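Local coordinates for protein hydrogenase maturation factor (PDB 3VTH) that probably transfers the carbamoyl group of carbamoyl phosphate to the C-terminal cysteine of HypE, at the expense of ATP, during [NiFe]-hydrogenase maturation, at residues N374-G386 with V724-G736. Residues are numbered along the deposited sequence; the frame is centred on the assembly and turned at random.
Sequences NAGAERIIRRARG and VYSNSKVPCNDGG. With FE (Fe (III) ion), chain I; AP2 (phosphomethylphosphonic acid adenosyl ester), chain H; APC (diphosphomethylphosphonic acid adenosyl ester), chain F.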
ATOM      1  N   ASN A 374      -1.776 -12.191   7.573  1.00 25.25           N
ATOM      2  CA  ASN A 374      -2.705 -12.532   8.654  1.00 26.58           C
ATOM      3  C   ASN A 374      -3.925 -13.248   8.107  1.00 26.88           C
ATOM      4  O   ASN A 374      -4.406 -12.917   7.026  1.00 26.51           O
ATOM      5  CB  ASN A 374      -3.118 -11.265   9.426  1.00 25.50           C
ATOM      6  CG  ASN A 374      -3.964 -11.560  10.637  1.00 28.74           C
ATOM      7  OD1 ASN A 374      -3.670 -12.484  11.418  1.00 26.51           O
ATOM      8  ND2 ASN A 374      -5.041 -10.775  10.811  1.00 26.56           N
ATOM      9  N   ALA A 375      -4.392 -14.231   8.865  1.00 28.41           N
ATOM     10  CA  ALA A 375      -5.576 -15.021   8.544  1.00 29.87           C
ATOM     11  C   ALA A 375      -5.508 -15.559   7.124  1.00 30.32           C
ATOM     12  O   ALA A 375      -6.427 -15.354   6.324  1.00 30.49           O
ATOM     13  CB  ALA A 375      -6.853 -14.197   8.773  1.00 29.52           C
ATOM     14  N   GLY A 376      -4.377 -16.187   6.802  1.00 31.32           N
ATOM     15  CA  GLY A 376      -4.213 -16.929   5.549  1.00 31.38           C
ATOM     16  C   GLY A 376      -3.932 -16.131   4.286  1.00 30.90           C
ATOM     17  O   GLY A 376      -3.989 -16.684   3.191  1.00 31.72           O
ATOM     18  N   ALA A 377      -3.611 -14.844   4.414  1.00 28.94           N
ATOM     19  CA  ALA A 377      -3.289 -14.041   3.235  1.00 27.60           C
ATOM     20  C   ALA A 377      -2.489 -12.816   3.611  1.00 26.43           C
ATOM     21  O   ALA A 377      -2.461 -12.409   4.783  1.00 25.56           O
ATOM     22  CB  ALA A 377      -4.573 -13.623   2.470  1.00 27.61           C
ATOM     23  N   GLU A 378      -1.820 -12.246   2.613  1.00 25.47           N
ATOM     24  CA  GLU A 378      -1.184 -10.941   2.768  1.00 24.83           C
ATOM     25  C   GLU A 378      -2.277  -9.890   3.018  1.00 24.36           C
ATOM     26  O   GLU A 378      -3.352  -9.927   2.394  1.00 23.86           O
ATOM     27  CB  GLU A 378      -0.378 -10.577   1.517  1.00 24.95           C
ATOM     28  CG  GLU A 378       0.122  -9.133   1.535  1.00 25.83           C
ATOM     29  CD  GLU A 378       1.157  -8.824   0.458  1.00 26.81           C
ATOM     30  OE1 GLU A 378       1.150  -9.472  -0.614  1.00 26.65           O
ATOM     31  OE2 GLU A 378       1.958  -7.898   0.679  1.00 25.08           O
ATOM     32  N   ARG A 379      -2.020  -8.994   3.970  1.00 23.71           N
ATOM     33  CA  ARG A 379      -2.934  -7.894   4.265  1.00 23.59           C
ATOM     34  C   ARG A 379      -2.112  -6.630   4.153  1.00 23.34           C
ATOM     35  O   ARG A 379      -1.373  -6.255   5.075  1.00 23.28           O
ATOM     36  CB  ARG A 379      -3.554  -8.028   5.662  1.00 24.26           C
ATOM     37  CG  ARG A 379      -4.117  -9.408   5.967  1.00 24.56           C
ATOM     38  CD  ARG A 379      -5.324  -9.728   5.119  1.00 23.55           C
ATOM     39  NE  ARG A 379      -5.780 -11.108   5.278  1.00 26.81           N
ATOM     40  CZ  ARG A 379      -6.815 -11.641   4.614  1.00 28.17           C
ATOM     41  NH1 ARG A 379      -7.492 -10.930   3.721  1.00 27.18           N
ATOM     42  NH2 ARG A 379      -7.167 -12.899   4.834  1.00 28.21           N
ATOM     43  N   ILE A 380      -2.206  -5.977   3.004  1.00 22.62           N
ATOM     44  CA  ILE A 380      -1.388  -4.789   2.801  1.00 22.40           C
ATOM     45  C   ILE A 380      -1.992  -3.576   3.542  1.00 22.15           C
ATOM     46  O   ILE A 380      -3.216  -3.456   3.669  1.00 22.81           O
ATOM     47  CB  ILE A 380      -1.193  -4.516   1.299  1.00 22.64           C
ATOM     48  CG1 ILE A 380      -0.015  -3.550   1.070  1.00 22.05           C
ATOM     49  CG2 ILE A 380      -2.506  -3.974   0.700  1.00 22.51           C
ATOM     50  CD1 ILE A 380       0.612  -3.678  -0.355  1.00 23.77           C
ATOM     51  N   ILE A 381      -1.125  -2.706   4.057  1.00 21.76           N
ATOM     52  CA  ILE A 381      -1.541  -1.530   4.833  1.00 22.02           C
ATOM     53  C   ILE A 381      -1.308  -0.274   3.998  1.00 21.11           C
ATOM     54  O   ILE A 381      -2.144   0.624   3.977  1.00 21.58           O
ATOM     55  CB  ILE A 381      -0.757  -1.427   6.197  1.00 22.53           C
ATOM     56  CG1 ILE A 381      -1.177  -2.543   7.159  1.00 24.56           C
ATOM     57  CG2 ILE A 381      -0.972  -0.058   6.878  1.00 23.55           C
ATOM     58  CD1 ILE A 381      -0.256  -3.750   7.181  1.00 27.30           C
ATOM     59  N   ARG A 382      -0.153  -0.220   3.323  1.00 19.77           N
ATOM     60  CA  ARG A 382       0.196   0.921   2.503  1.00 19.67           C
ATOM     61  C   ARG A 382       0.742   0.353   1.199  1.00 18.96           C
ATOM     62  O   ARG A 382       1.777  -0.283   1.176  1.00 18.82           O
ATOM     63  CB  ARG A 382       1.226   1.814   3.217  1.00 19.19           C
ATOM     64  CG  ARG A 382       1.595   3.103   2.413  1.00 21.54           C
ATOM     65  CD  ARG A 382       2.655   3.934   3.184  1.00 22.62           C
ATOM     66  NE  ARG A 382       2.029   4.717   4.252  1.00 26.99           N
ATOM     67  CZ  ARG A 382       2.666   5.632   4.990  1.00 29.36           C
ATOM     68  NH1 ARG A 382       3.964   5.860   4.801  1.00 25.39           N
ATOM     69  NH2 ARG A 382       1.998   6.324   5.918  1.00 28.25           N
ATOM     70  N   ARG A 383       0.005   0.554   0.122  1.00 19.77           N
ATOM     71  CA  ARG A 383       0.378  -0.037  -1.147  1.00 19.76           C
ATOM     72  C   ARG A 383       1.153   0.997  -1.946  1.00 19.73           C
ATOM     73  O   ARG A 383       0.596   1.975  -2.442  1.00 20.81           O
ATOM     74  CB  ARG A 383      -0.863  -0.545  -1.888  1.00 19.84           C
ATOM     75  CG  ARG A 383      -0.542  -1.221  -3.234  1.00 21.16           C
ATOM     76  CD  ARG A 383      -1.830  -1.478  -4.047  1.00 24.11           C
ATOM     77  NE  ARG A 383      -1.516  -1.902  -5.430  1.00 22.97           N
ATOM     78  CZ  ARG A 383      -1.284  -3.164  -5.778  1.00 25.47           C
ATOM     79  NH1 ARG A 383      -1.329  -4.138  -4.872  1.00 24.71           N
ATOM     80  NH2 ARG A 383      -1.004  -3.476  -7.043  1.00 25.26           N
ATOM     81  N   ALA A 384       2.453   0.781  -2.059  1.00 19.88           N
ATOM     82  CA  ALA A 384       3.332   1.786  -2.669  1.00 19.61           C
ATOM     83  C   ALA A 384       4.503   1.096  -3.356  1.00 19.40           C
ATOM     84  O   ALA A 384       4.276   0.226  -4.206  1.00 20.11           O
ATOM     85  CB  ALA A 384       3.791   2.835  -1.622  1.00 19.22           C
ATOM     86  N   ARG A 385       5.744   1.453  -3.024  1.00 19.61           N
ATOM     87  CA  ARG A 385       6.899   0.923  -3.774  1.00 20.20           C
ATOM     88  C   ARG A 385       6.887  -0.611  -3.881  1.00 20.73           C
ATOM     89  O   ARG A 385       6.656  -1.311  -2.879  1.00 20.39           O
ATOM     90  CB  ARG A 385       8.244   1.383  -3.184  1.00 20.52           C
ATOM     91  CG  ARG A 385       9.469   0.834  -3.977  1.00 23.02           C
ATOM     92  CD  ARG A 385      10.821   1.242  -3.398  1.00 23.90           C
ATOM     93  NE  ARG A 385      10.914   1.072  -1.952  1.00 23.07           N
ATOM     94  CZ  ARG A 385      11.072  -0.087  -1.312  1.00 26.32           C
ATOM     95  NH1 ARG A 385      11.179  -1.248  -1.971  1.00 23.97           N
ATOM     96  NH2 ARG A 385      11.140  -0.086   0.020  1.00 24.29           N
ATOM     97  N   GLY A 386       7.143  -1.131  -5.087  1.00 20.75           N
ATOM     98  CA  GLY A 386       7.186  -2.588  -5.275  1.00 21.66           C
ATOM     99  C   GLY A 386       5.839  -3.224  -5.582  1.00 22.06           C
ATOM    100  O   GLY A 386       5.800  -4.348  -6.088  1.00 23.42           O
ATOM    101  N   VAL A 724     -15.995 -16.088   3.536  1.00 33.37           N
ATOM    102  CA  VAL A 724     -15.571 -14.812   4.092  1.00 31.95           C
ATOM    103  C   VAL A 724     -14.441 -14.214   3.276  1.00 31.34           C
ATOM    104  O   VAL A 724     -13.512 -14.921   2.874  1.00 31.31           O
ATOM    105  CB  VAL A 724     -15.145 -14.947   5.579  1.00 32.15           C
ATOM    106  CG1 VAL A 724     -14.912 -13.561   6.192  1.00 30.61           C
ATOM    107  CG2 VAL A 724     -16.208 -15.718   6.365  1.00 32.37           C
ATOM    108  N   TYR A 725     -14.545 -12.911   3.029  1.00 30.12           N
ATOM    109  CA  TYR A 725     -13.570 -12.179   2.246  1.00 29.80           C
ATOM    110  C   TYR A 725     -13.092 -10.937   2.985  1.00 28.62           C
ATOM    111  O   TYR A 725     -13.870 -10.262   3.669  1.00 26.85           O
ATOM    112  CB  TYR A 725     -14.183 -11.751   0.915  1.00 30.59           C
ATOM    113  CG  TYR A 725     -14.789 -12.875   0.101  1.00 33.45           C
ATOM    114  CD1 TYR A 725     -14.073 -13.476  -0.934  1.00 35.61           C
ATOM    115  CD2 TYR A 725     -16.090 -13.327   0.359  1.00 35.99           C
ATOM    116  CE1 TYR A 725     -14.639 -14.515  -1.702  1.00 36.86           C
ATOM    117  CE2 TYR A 725     -16.662 -14.352  -0.388  1.00 37.02           C
ATOM    118  CZ  TYR A 725     -15.933 -14.940  -1.418  1.00 38.93           C
ATOM    119  OH  TYR A 725     -16.515 -15.956  -2.150  1.00 40.45           O
ATOM    120  N   SER A 726     -11.804 -10.633   2.842  1.00 27.95           N
ATOM    121  CA  SER A 726     -11.310  -9.322   3.242  1.00 27.99           C
ATOM    122  C   SER A 726     -10.223  -8.855   2.286  1.00 26.93           C
ATOM    123  O   SER A 726      -9.771  -9.617   1.436  1.00 27.73           O
ATOM    124  CB  SER A 726     -10.816  -9.303   4.690  1.00 28.26           C
ATOM    125  OG  SER A 726     -10.728  -7.947   5.136  1.00 29.68           O
ATOM    126  N   ASN A 727      -9.840  -7.597   2.425  1.00 25.93           N
ATOM    127  CA  ASN A 727      -8.844  -6.968   1.578  1.00 25.41           C
ATOM    128  C   ASN A 727      -7.499  -7.631   1.702  1.00 25.38           C
ATOM    129  O   ASN A 727      -7.139  -8.143   2.773  1.00 25.03           O
ATOM    130  CB  ASN A 727      -8.698  -5.481   1.919  1.00 25.62           C
ATOM    131  CG  ASN A 727      -9.909  -4.661   1.475  1.00 26.15           C
ATOM    132  OD1 ASN A 727     -10.079  -4.365   0.282  1.00 31.11           O
ATOM    133  ND2 ASN A 727     -10.757  -4.318   2.419  1.00 23.68           N
ATOM    134  N   SER A 728      -6.758  -7.618   0.592  1.00 24.89           N
ATOM    135  CA  SER A 728      -5.443  -8.249   0.548  1.00 25.34           C
ATOM    136  C   SER A 728      -4.450  -7.470  -0.338  1.00 25.19           C
ATOM    137  O   SER A 728      -3.354  -7.147   0.082  1.00 25.32           O
ATOM    138  CB  SER A 728      -5.583  -9.712   0.089  1.00 25.22           C
ATOM    139  OG  SER A 728      -4.313 -10.351   0.058  1.00 26.77           O
ATOM    140  N   LYS A 729      -4.868  -7.166  -1.555  1.00 25.74           N
ATOM    141  CA  LYS A 729      -4.058  -6.458  -2.555  1.00 26.35           C
ATOM    142  C   LYS A 729      -4.127  -4.954  -2.385  1.00 25.18           C
ATOM    143  O   LYS A 729      -3.191  -4.239  -2.776  1.00 25.03           O
ATOM    144  CB  LYS A 729      -4.578  -6.812  -3.956  1.00 27.09           C
ATOM    145  CG  LYS A 729      -4.292  -8.270  -4.325  1.00 31.26           C
ATOM    146  CD  LYS A 729      -4.775  -8.594  -5.730  1.00 33.37           C
ATOM    147  CE  LYS A 729      -4.244  -9.941  -6.200  1.00 38.45           C
ATOM    148  NZ  LYS A 729      -4.590 -11.056  -5.273  1.00 40.45           N
ATOM    149  N   VAL A 730      -5.246  -4.472  -1.830  1.00 24.17           N
ATOM    150  CA  VAL A 730      -5.366  -3.051  -1.456  1.00 23.69           C
ATOM    151  C   VAL A 730      -5.752  -3.025   0.027  1.00 22.72           C
ATOM    152  O   VAL A 730      -6.183  -4.047   0.546  1.00 23.71           O
ATOM    153  CB  VAL A 730      -6.365  -2.241  -2.362  1.00 23.58           C
ATOM    154  CG1 VAL A 730      -6.034  -2.437  -3.871  1.00 23.77           C
ATOM    155  CG2 VAL A 730      -7.838  -2.589  -2.067  1.00 23.50           C
ATOM    156  N   PRO A 731      -5.536  -1.898   0.717  1.00 21.76           N
ATOM    157  CA  PRO A 731      -5.806  -1.888   2.158  1.00 21.59           C
ATOM    158  C   PRO A 731      -7.313  -1.900   2.499  1.00 21.50           C
ATOM    159  O   PRO A 731      -8.147  -1.469   1.686  1.00 20.40           O
ATOM    160  CB  PRO A 731      -5.169  -0.570   2.628  1.00 21.56           C
ATOM    161  CG  PRO A 731      -4.111  -0.249   1.559  1.00 22.38           C
ATOM    162  CD  PRO A 731      -4.822  -0.674   0.294  1.00 21.79           C
ATOM    163  N   CYS A 732      -7.638  -2.419   3.689  1.00 20.73           N
ATOM    164  CA  CYS A 732      -8.979  -2.288   4.229  1.00 21.31           C
ATOM    165  C   CYS A 732      -9.144  -0.884   4.814  1.00 21.08           C
ATOM    166  O   CYS A 732     -10.260  -0.449   5.075  1.00 20.64           O
ATOM    167  CB  CYS A 732      -9.266  -3.374   5.293  1.00 22.26           C
ATOM    168  SG  CYS A 732      -8.176  -3.297   6.748  1.00 24.49           S
ATOM    169  N   ASN A 733      -8.030  -0.174   5.009  1.00 20.90           N
ATOM    170  CA  ASN A 733      -8.102   1.243   5.414  1.00 20.47           C
ATOM    171  C   ASN A 733      -8.440   2.145   4.220  1.00 20.38           C
ATOM    172  O   ASN A 733      -8.680   1.647   3.124  1.00 19.75           O
ATOM    173  CB  ASN A 733      -6.833   1.696   6.152  1.00 20.47           C
ATOM    174  CG  ASN A 733      -5.587   1.680   5.258  1.00 20.64           C
ATOM    175  OD1 ASN A 733      -5.601   2.178   4.121  1.00 21.88           O
ATOM    176  ND2 ASN A 733      -4.500   1.121   5.782  1.00 18.49           N
ATOM    177  N   ASP A 734      -8.463   3.459   4.431  1.00 20.34           N
ATOM    178  CA  ASP A 734      -8.918   4.371   3.373  1.00 21.65           C
ATOM    179  C   ASP A 734      -8.074   4.397   2.099  1.00 21.12           C
ATOM    180  O   ASP A 734      -8.511   4.943   1.081  1.00 21.40           O
ATOM    181  CB  ASP A 734      -9.124   5.789   3.919  1.00 22.03           C
ATOM    182  CG  ASP A 734     -10.422   5.923   4.707  1.00 25.64           C
ATOM    183  OD1 ASP A 734     -11.124   4.906   4.879  1.00 27.02           O
ATOM    184  OD2 ASP A 734     -10.753   7.047   5.138  1.00 30.51           O
ATOM    185  N   GLY A 735      -6.871   3.826   2.178  1.00 21.14           N
ATOM    186  CA  GLY A 735      -6.029   3.571   0.986  1.00 21.20           C
ATOM    187  C   GLY A 735      -6.738   2.731  -0.062  1.00 21.28           C
ATOM    188  O   GLY A 735      -6.421   2.822  -1.242  1.00 20.97           O
ATOM    189  N   GLY A 736      -7.708   1.922   0.359  1.00 21.19           N
ATOM    190  CA  GLY A 736      -8.442   1.066  -0.593  1.00 21.87           C
ATOM    191  C   GLY A 736      -9.735   1.667  -1.153  1.00 22.60           C
ATOM    192  O   GLY A 736     -10.296   1.135  -2.096  1.00 23.75           O
TER
HETATM  193 FE    FE I 807     -12.832   4.366   6.188  1.00 27.79          FE
HETATM  194  PB  AP2 H 806     -11.838   6.624   8.315  1.00 38.84           P
HETATM  195  O1B AP2 H 806     -12.048   6.173   9.738  1.00 38.10           O
HETATM  196  O2B AP2 H 806     -12.710   5.987   7.276  1.00 34.03           O
HETATM  197  O3B AP2 H 806     -11.718   8.124   8.211  1.00 40.69           O
HETATM  198  C3A AP2 H 806     -10.160   6.034   7.966  1.00 34.10           C
HETATM  199  PA  AP2 H 806      -9.973   4.229   7.901  1.00 34.45           P
HETATM  200  O1A AP2 H 806      -8.558   4.110   7.354  1.00 30.12           O
HETATM  201  O2A AP2 H 806     -11.094   3.466   7.237  1.00 29.34           O
HETATM  202  O5' AP2 H 806     -10.008   3.761   9.451  1.00 34.22           O
HETATM  203  C5' AP2 H 806      -8.905   4.124  10.273  1.00 36.48           C
HETATM  204  C4' AP2 H 806      -9.373   3.898  11.692  1.00 37.36           C
HETATM  205  O4' AP2 H 806      -9.423   2.497  11.962  1.00 37.86           O
HETATM  206  C3' AP2 H 806      -8.415   4.465  12.720  1.00 38.49           C
HETATM  207  O3' AP2 H 806      -8.592   5.878  12.858  1.00 39.84           O
HETATM  208  C2' AP2 H 806      -8.829   3.666  13.940  1.00 39.11           C
HETATM  209  O2' AP2 H 806      -9.984   4.316  14.486  1.00 38.39           O
HETATM  210  C1' AP2 H 806      -9.189   2.291  13.362  1.00 37.66           C
HETATM  211  N9  AP2 H 806      -8.031   1.388  13.626  1.00 37.59           N
HETATM  212  C8  AP2 H 806      -6.771   1.488  13.135  1.00 37.42           C
HETATM  213  N7  AP2 H 806      -5.957   0.519  13.634  1.00 37.34           N
HETATM  214  C5  AP2 H 806      -6.703  -0.234  14.468  1.00 37.29           C
HETATM  215  C6  AP2 H 806      -6.473  -1.419  15.332  1.00 37.62           C
HETATM  216  N6  AP2 H 806      -5.258  -2.019  15.399  1.00 36.46           N
HETATM  217  N1  AP2 H 806      -7.530  -1.877  16.059  1.00 37.69           N
HETATM  218  C2  AP2 H 806      -8.756  -1.313  15.996  1.00 36.89           C
HETATM  219  N3  AP2 H 806      -9.027  -0.226  15.242  1.00 36.25           N
HETATM  220  C4  AP2 H 806      -8.058   0.344  14.472  1.00 36.56           C
HETATM  221  PG  APC F 804       5.176  11.465   7.937  1.00 34.95           P
HETATM  222  O1G APC F 804       6.308  11.079   7.020  1.00 33.49           O
HETATM  223  O2G APC F 804       5.617  11.583   9.375  1.00 35.90           O
HETATM  224  O3G APC F 804       4.372  12.645   7.474  1.00 32.93           O
HETATM  225  PB  APC F 804       4.311   8.728   7.662  1.00 35.10           P
HETATM  226  O1B APC F 804       4.573   8.613   6.193  1.00 33.46           O
HETATM  227  O2B APC F 804       3.064   8.018   8.150  1.00 37.17           O
HETATM  228  O3B APC F 804       4.069  10.289   7.970  1.00 34.11           O
HETATM  229  PA  APC F 804       6.999   7.112   7.857  1.00 31.84           P
HETATM  230  O1A APC F 804       7.993   6.738   8.932  1.00 30.81           O
HETATM  231  O2A APC F 804       7.586   7.682   6.617  1.00 32.04           O
HETATM  232  C3A APC F 804       5.769   8.228   8.636  1.00 33.51           C
HETATM  233  O5' APC F 804       6.169   5.820   7.368  1.00 31.44           O
HETATM  234  C5' APC F 804       6.248   4.540   7.988  1.00 32.54           C
HETATM  235  C4' APC F 804       4.836   3.972   8.099  1.00 31.97           C
HETATM  236  O4' APC F 804       4.964   2.640   8.609  1.00 32.31           O
HETATM  237  C3' APC F 804       4.005   4.774   9.104  1.00 33.10           C
HETATM  238  O3' APC F 804       2.655   4.968   8.648  1.00 35.70           O
HETATM  239  C2' APC F 804       3.975   3.882  10.328  1.00 32.89           C
HETATM  240  O2' APC F 804       2.842   4.143  11.178  1.00 32.50           O
HETATM  241  C1' APC F 804       4.074   2.487   9.713  1.00 30.60           C
HETATM  242  N9  APC F 804       4.636   1.621  10.744  1.00 30.91           N
HETATM  243  C8  APC F 804       5.929   1.554  11.159  1.00 31.18           C
HETATM  244  N7  APC F 804       6.041   0.662  12.175  1.00 31.40           N
HETATM  245  C5  APC F 804       4.809   0.162  12.411  1.00 30.05           C
HETATM  246  C6  APC F 804       4.204  -0.812  13.346  1.00 30.82           C
HETATM  247  N6  APC F 804       4.960  -1.463  14.254  1.00 32.22           N
HETATM  248  N1  APC F 804       2.874  -1.034  13.257  1.00 30.61           N
HETATM  249  C2  APC F 804       2.096  -0.411  12.348  1.00 31.61           C
HETATM  250  N3  APC F 804       2.558   0.492  11.467  1.00 28.96           N
HETATM  251  C4  APC F 804       3.885   0.801  11.461  1.00 29.83           C
HETATM  252  O   HOH W   1      -1.224  -8.308  -2.117  1.00 38.66           O
HETATM  253  O   HOH W   2      -9.610 -12.907   2.290  1.00 19.30           O
HETATM  254  O   HOH W   3      -5.210  -5.534   2.827  1.00 22.42           O
HETATM  255  O   HOH W   4      -5.072  -2.703   5.379  1.00 24.10           O
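NH1 of Arg379 is held by two partners: it donates to Asn727 O (3.0 Å, 163° at the hydrogen) and to water 2, which also accepts from Ser726 N. Asn727 O lies in the guanidinium plane although the nitrogen stands above the plane of that carbonyl. Within 374-386, NE points almost straight at Asn374 O and NH2 reaches Ala375 O, so the type I' turn fixes the rotation of the group, while Ala377 CB lies over the rim of one face. The bend at chi2 (-67°) brings the chain back to 724-736, although its CB points away.

Beside it, Ser728 OG donates to Glu378 O over 2.6 Å. Ile380 presses CG2 against the backbone of 728-730, 3.3 Å from Ser728 O, and waters 3 and 4 join its carbonyl to Val730 O and Cys732 N. Pro731 lays CG against Ile381 O; Asn733 ND2 meets that same oxygen in the carbonyl plane, on a lone pair (3.0 Å). The other end of this amide, OD1, accepts from Gly735 N in an Asx turn. Arg383, with CG anti to the backbone N (chi1 -179°) and the chain extended to NE, brings NH1 to Lys729 O at 2.8 Å, in a bent bond with the oxygen tilted out of the guanidinium plane.

Arg382 holds the nucleotide analogue APC; Asp734, His483, His487, Asp507 and a second analogue, AP2, bind iron. Four of five direct hydrogen bonds run from side chains to main-chain carbonyls, so backbone acceptors hold the YrdC-like domain against the Kae1-like domain between these sites.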